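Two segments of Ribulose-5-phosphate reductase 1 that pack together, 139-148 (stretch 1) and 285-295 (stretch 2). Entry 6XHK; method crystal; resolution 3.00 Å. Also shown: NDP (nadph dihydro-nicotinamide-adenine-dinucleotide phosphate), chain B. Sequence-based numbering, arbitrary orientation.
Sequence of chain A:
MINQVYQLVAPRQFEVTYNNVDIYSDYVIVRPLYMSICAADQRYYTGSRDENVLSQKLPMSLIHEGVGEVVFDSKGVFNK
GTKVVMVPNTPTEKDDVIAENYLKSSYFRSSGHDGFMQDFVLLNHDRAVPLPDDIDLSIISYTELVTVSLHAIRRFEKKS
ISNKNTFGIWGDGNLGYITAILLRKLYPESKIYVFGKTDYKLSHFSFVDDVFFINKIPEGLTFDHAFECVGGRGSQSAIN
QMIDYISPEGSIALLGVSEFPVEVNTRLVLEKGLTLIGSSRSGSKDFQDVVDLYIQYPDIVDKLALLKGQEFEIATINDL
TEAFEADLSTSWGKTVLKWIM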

# COMPACT_ATOMS: atom_id res chain seq x y z
N ILE A 139 -11.67 5.65 -0.70
CA ILE A 139 -10.70 5.16 0.27
C ILE A 139 -10.34 3.70 0.03
O ILE A 139 -9.22 3.29 0.34
CB ILE A 139 -11.22 5.44 1.70
CG1 ILE A 139 -12.45 4.60 2.03
CG2 ILE A 139 -11.54 6.93 1.86
CD1 ILE A 139 -13.18 5.11 3.25
N ILE A 140 -11.24 2.91 -0.56
CA ILE A 140 -10.90 1.62 -1.13
C ILE A 140 -9.83 1.71 -2.23
O ILE A 140 -9.25 0.69 -2.59
CB ILE A 140 -12.22 0.95 -1.60
CG1 ILE A 140 -13.19 0.85 -0.43
CG2 ILE A 140 -12.05 -0.40 -2.27
CD1 ILE A 140 -12.63 0.08 0.75
N SER A 141 -9.55 2.90 -2.77
CA SER A 141 -8.57 2.97 -3.87
C SER A 141 -7.18 2.48 -3.43
O SER A 141 -6.47 1.82 -4.21
CB SER A 141 -8.47 4.39 -4.44
OG SER A 141 -8.21 5.36 -3.44
N TYR A 142 -6.77 2.77 -2.20
CA TYR A 142 -5.45 2.32 -1.76
C TYR A 142 -5.53 1.02 -0.95
O TYR A 142 -4.94 0.87 0.11
CB TYR A 142 -4.72 3.43 -1.00
CG TYR A 142 -5.53 4.26 -0.02
CD1 TYR A 142 -5.89 5.56 -0.32
CD2 TYR A 142 -5.85 3.76 1.24
CE1 TYR A 142 -6.60 6.33 0.59
CE2 TYR A 142 -6.56 4.51 2.15
CZ TYR A 142 -6.94 5.80 1.82
OH TYR A 142 -7.66 6.58 2.72
N THR A 143 -6.26 0.04 -1.48
CA THR A 143 -6.30 -1.32 -0.93
C THR A 143 -5.02 -2.12 -1.16
O THR A 143 -4.77 -3.07 -0.41
CB THR A 143 -7.53 -2.05 -1.48
OG1 THR A 143 -8.69 -1.23 -1.30
CG2 THR A 143 -7.75 -3.43 -0.87
N GLU A 144 -4.20 -1.78 -2.17
CA GLU A 144 -2.91 -2.45 -2.31
C GLU A 144 -2.05 -2.31 -1.05
O GLU A 144 -1.36 -3.26 -0.66
CB GLU A 144 -2.11 -1.91 -3.49
CG GLU A 144 -1.02 -2.88 -3.91
CD GLU A 144 0.21 -2.20 -4.48
OE1 GLU A 144 0.52 -1.07 -4.02
OE2 GLU A 144 0.84 -2.78 -5.39
N LEU A 145 -2.04 -1.13 -0.43
CA LEU A 145 -1.27 -1.00 0.80
C LEU A 145 -1.82 -1.91 1.88
O LEU A 145 -1.06 -2.54 2.62
CB LEU A 145 -1.24 0.45 1.27
CG LEU A 145 0.09 1.13 0.95
CD1 LEU A 145 0.45 0.97 -0.51
CD2 LEU A 145 0.05 2.60 1.32
N VAL A 146 -3.14 -2.04 1.95
CA VAL A 146 -3.71 -2.91 2.96
C VAL A 146 -3.35 -4.35 2.67
O VAL A 146 -3.15 -5.15 3.59
CB VAL A 146 -5.23 -2.72 3.05
CG1 VAL A 146 -5.79 -3.65 4.11
CG2 VAL A 146 -5.55 -1.28 3.39
N THR A 147 -3.22 -4.71 1.39
CA THR A 147 -2.85 -6.09 1.09
C THR A 147 -1.39 -6.35 1.45
O THR A 147 -1.08 -7.40 2.01
CB THR A 147 -3.09 -6.43 -0.38
OG1 THR A 147 -2.37 -5.53 -1.22
CG2 THR A 147 -4.57 -6.35 -0.69
N VAL A 148 -0.49 -5.42 1.09
CA VAL A 148 0.92 -5.54 1.45
C VAL A 148 1.07 -5.78 2.95
O VAL A 148 1.79 -6.70 3.40
CB VAL A 148 1.68 -4.27 1.01
CG1 VAL A 148 3.06 -4.25 1.61
CG2 VAL A 148 1.77 -4.22 -0.50
N LYS A 285 -5.21 -13.56 -3.44
CA LYS A 285 -5.81 -14.07 -2.20
C LYS A 285 -5.80 -13.00 -1.10
O LYS A 285 -6.76 -12.92 -0.33
CB LYS A 285 -5.08 -15.33 -1.74
N ASP A 286 -4.75 -12.17 -1.05
CA ASP A 286 -4.73 -11.06 -0.09
C ASP A 286 -5.77 -9.98 -0.43
O ASP A 286 -6.35 -9.38 0.48
CB ASP A 286 -3.33 -10.45 0.00
CG ASP A 286 -2.24 -11.49 0.22
OD1 ASP A 286 -2.48 -12.45 0.98
OD2 ASP A 286 -1.14 -11.34 -0.38
N PHE A 287 -6.02 -9.72 -1.71
CA PHE A 287 -7.08 -8.77 -2.04
C PHE A 287 -8.45 -9.31 -1.64
O PHE A 287 -9.27 -8.57 -1.08
CB PHE A 287 -7.05 -8.43 -3.53
CG PHE A 287 -6.00 -7.41 -3.91
CD1 PHE A 287 -6.27 -6.05 -3.85
CD2 PHE A 287 -4.77 -7.82 -4.39
CE1 PHE A 287 -5.32 -5.11 -4.22
CE2 PHE A 287 -3.82 -6.88 -4.78
CZ PHE A 287 -4.09 -5.53 -4.70
N GLN A 288 -8.71 -10.61 -1.90
CA GLN A 288 -9.99 -11.17 -1.46
C GLN A 288 -10.12 -11.14 0.07
O GLN A 288 -11.19 -10.81 0.60
CB GLN A 288 -10.18 -12.59 -1.99
CG GLN A 288 -11.63 -13.11 -1.81
CD GLN A 288 -12.64 -12.42 -2.74
OE1 GLN A 288 -13.61 -11.78 -2.28
NE2 GLN A 288 -12.45 -12.58 -4.05
N ASP A 289 -9.04 -11.47 0.79
CA ASP A 289 -9.06 -11.41 2.25
C ASP A 289 -9.30 -9.99 2.76
O ASP A 289 -10.08 -9.78 3.71
CB ASP A 289 -7.76 -11.96 2.82
CG ASP A 289 -7.59 -13.46 2.55
OD1 ASP A 289 -8.58 -14.11 2.17
OD2 ASP A 289 -6.46 -13.97 2.75
N VAL A 290 -8.67 -8.99 2.13
CA VAL A 290 -8.82 -7.61 2.59
C VAL A 290 -10.24 -7.12 2.35
O VAL A 290 -10.80 -6.37 3.16
CB VAL A 290 -7.79 -6.69 1.91
CG1 VAL A 290 -8.20 -5.22 2.11
CG2 VAL A 290 -6.39 -6.95 2.42
N VAL A 291 -10.83 -7.49 1.21
CA VAL A 291 -12.23 -7.14 0.97
C VAL A 291 -13.13 -7.82 1.99
O VAL A 291 -13.97 -7.17 2.63
CB VAL A 291 -12.64 -7.49 -0.47
CG1 VAL A 291 -14.15 -7.57 -0.59
CG2 VAL A 291 -12.08 -6.45 -1.42
N ASP A 292 -12.95 -9.13 2.19
CA ASP A 292 -13.77 -9.85 3.16
C ASP A 292 -13.63 -9.26 4.55
O ASP A 292 -14.56 -9.35 5.36
CB ASP A 292 -13.41 -11.33 3.14
CG ASP A 292 -13.79 -11.99 1.83
OD1 ASP A 292 -14.91 -11.70 1.32
OD2 ASP A 292 -12.98 -12.79 1.31
N LEU A 293 -12.48 -8.64 4.84
CA LEU A 293 -12.33 -7.92 6.10
C LEU A 293 -13.14 -6.63 6.10
O LEU A 293 -13.75 -6.28 7.11
CB LEU A 293 -10.86 -7.65 6.34
CG LEU A 293 -10.23 -8.46 7.47
CD1 LEU A 293 -10.30 -9.94 7.12
CD2 LEU A 293 -8.80 -7.99 7.62
N TYR A 294 -13.12 -5.88 4.99
CA TYR A 294 -13.97 -4.70 4.89
C TYR A 294 -15.42 -5.04 5.22
O TYR A 294 -16.10 -4.29 5.93
CB TYR A 294 -13.89 -4.11 3.48
CG TYR A 294 -12.59 -3.46 3.07
CD1 TYR A 294 -11.75 -2.88 4.00
CD2 TYR A 294 -12.19 -3.47 1.74
CE1 TYR A 294 -10.56 -2.29 3.61
CE2 TYR A 294 -11.01 -2.89 1.34
CZ TYR A 294 -10.19 -2.30 2.27
OH TYR A 294 -9.01 -1.73 1.86
N ILE A 295 -15.89 -6.18 4.71
CA ILE A 295 -17.24 -6.66 5.04
C ILE A 295 -17.35 -6.88 6.55
O ILE A 295 -18.31 -6.44 7.19
CB ILE A 295 -17.56 -7.95 4.26
CG1 ILE A 295 -17.43 -7.72 2.75
CG2 ILE A 295 -18.95 -8.45 4.59
CD1 ILE A 295 -17.59 -9.00 1.92
PA NDP B . 6.06 7.35 4.26
O1A NDP B . 6.45 8.55 3.44
O2A NDP B . 4.64 7.52 4.79
O5B NDP B . 7.17 7.15 5.48
C5B NDP B . 6.81 6.41 6.69
C4B NDP B . 7.25 7.18 7.99
O4B NDP B . 8.35 6.70 8.51
C3B NDP B . 7.57 8.67 7.67
O3B NDP B . 6.74 9.50 8.37
C2B NDP B . 8.98 8.94 8.17
O2B NDP B . 8.89 10.28 8.82
C1B NDP B . 9.18 7.99 9.04
N9A NDP B . 10.58 7.70 9.34
C8A NDP B . 11.71 8.18 8.75
N7A NDP B . 12.80 7.64 9.37
C5A NDP B . 12.34 6.84 10.33
C6A NDP B . 13.09 5.97 11.35
N6A NDP B . 14.53 5.95 11.33
N1A NDP B . 12.33 5.21 12.29
C2A NDP B . 10.88 5.25 12.29
N3A NDP B . 10.18 6.08 11.29
C4A NDP B . 10.97 6.88 10.31
O3 NDP B . 6.05 5.95 3.31
PN NDP B . 5.12 4.56 3.61
O1N NDP B . 4.64 4.53 5.07
O2N NDP B . 3.90 4.58 2.75
O5D NDP B . 6.07 3.24 3.21
C5D NDP B . 7.50 3.38 3.17
C4D NDP B . 8.23 2.34 2.48
O4D NDP B . 7.35 1.06 2.17
C3D NDP B . 8.75 2.79 1.09
O3D NDP B . 10.17 2.37 0.90
C2D NDP B . 7.93 2.21 0.20
O2D NDP B . 8.51 2.01 -1.13
C1D NDP B . 7.52 0.79 0.89
N1N NDP B . 6.40 0.07 0.26
C2N NDP B . 6.51 -1.39 0.17
C3N NDP B . 5.53 -2.26 -0.64
C7N NDP B . 5.77 -3.82 -0.68
O7N NDP B . 5.31 -4.49 -1.57
N7N NDP B . 6.56 -4.45 0.39
C4N NDP B . 4.20 -1.63 -1.13
C5N NDP B . 4.25 -0.08 -1.20
C6N NDP B . 5.20 0.73 -0.28
P2B NDP B . 9.76 11.46 8.12
O1X NDP B . 11.17 11.00 7.82
O2X NDP B . 9.08 11.83 6.82
O3X NDP B . 9.82 12.64 9.09

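Two aromatic rings from one helix each take a methyl group over a face, and a single hydrogen bond is the only polar link across the contact. Thr-147 CG2 lies 3.6 Å from the centroid of the Phe-287 ring, 14° off its normal; Ile-140 CD1 lies 3.8 Å from the centroid of the Tyr-294 ring, 24° off. Both are CH-pi contacts, and in both, a methyl group lies over a ring face.

The helices 143-148 and 285-295 run at 105° to each other, with axes approaching to 9.0 Å. The two stretches bury 451 Å², both sides summed, and much of the contact is made by valine, threonine and two aromatic rings. The backbones come nearest at Thr-147 and Asp-286, whose CA atoms are 5.4 Å apart. Here the side chains meet at their roots, CB of Thr-147 to CB of Asp-286 at 4.0 Å, and Thr-147 CG2 sits 3.7 Å from Asp-286 O.

Threonine suits this position because its two branches do different jobs. In the p rotamer, Thr-147 OG1 turns back to donate a hydrogen bond to Glu-144 O at 2.5 Å in its own helix, while CG2 faces the partner, touching Phe-287 as well as Val-290 CG2 at 3.7 Å. The hydroxyl is thus satisfied although the residue is buried.

Thr-143 repeats the principle in the m rotamer. Its OG1 donates to Ile-140 O over a very short 2.4 Å and accepts a hydrogen bond from Tyr-294 OH at 3.2 Å, near the plane of that ring. Its CG2 packs on Val-290 CG1 at 3.5 Å. The tyrosine therefore serves twice: its face receives Ile-140, whose side chain starts sideways but brings CD1 within 3.4 Å of Tyr-294 CE2, and its hydroxyl donates to Thr-143 OG1, with Val-146 CG2 3.8 Å from Tyr-294 OH.

Between the aromatic residues, one helical turn from Tyr-294, Val-290 points toward the other stretch. Its CG1 meets Val-146 CG1 at 3.5 Å, and the beta-branched pair fills the space with few side-chain torsions to fix. Phe-287 leaves its helix sideways, yet its ring reaches across far enough for CZ to lie 4.1 Å from Glu-144 CG. That glutamate directs its CB away and remains partly exposed, so the aliphatic part of the chain contributes to packing without burying the whole residue. The rule to read here is economical: methyls over rings, valine against valine, and each threonine hydroxyl tied to its own backbone.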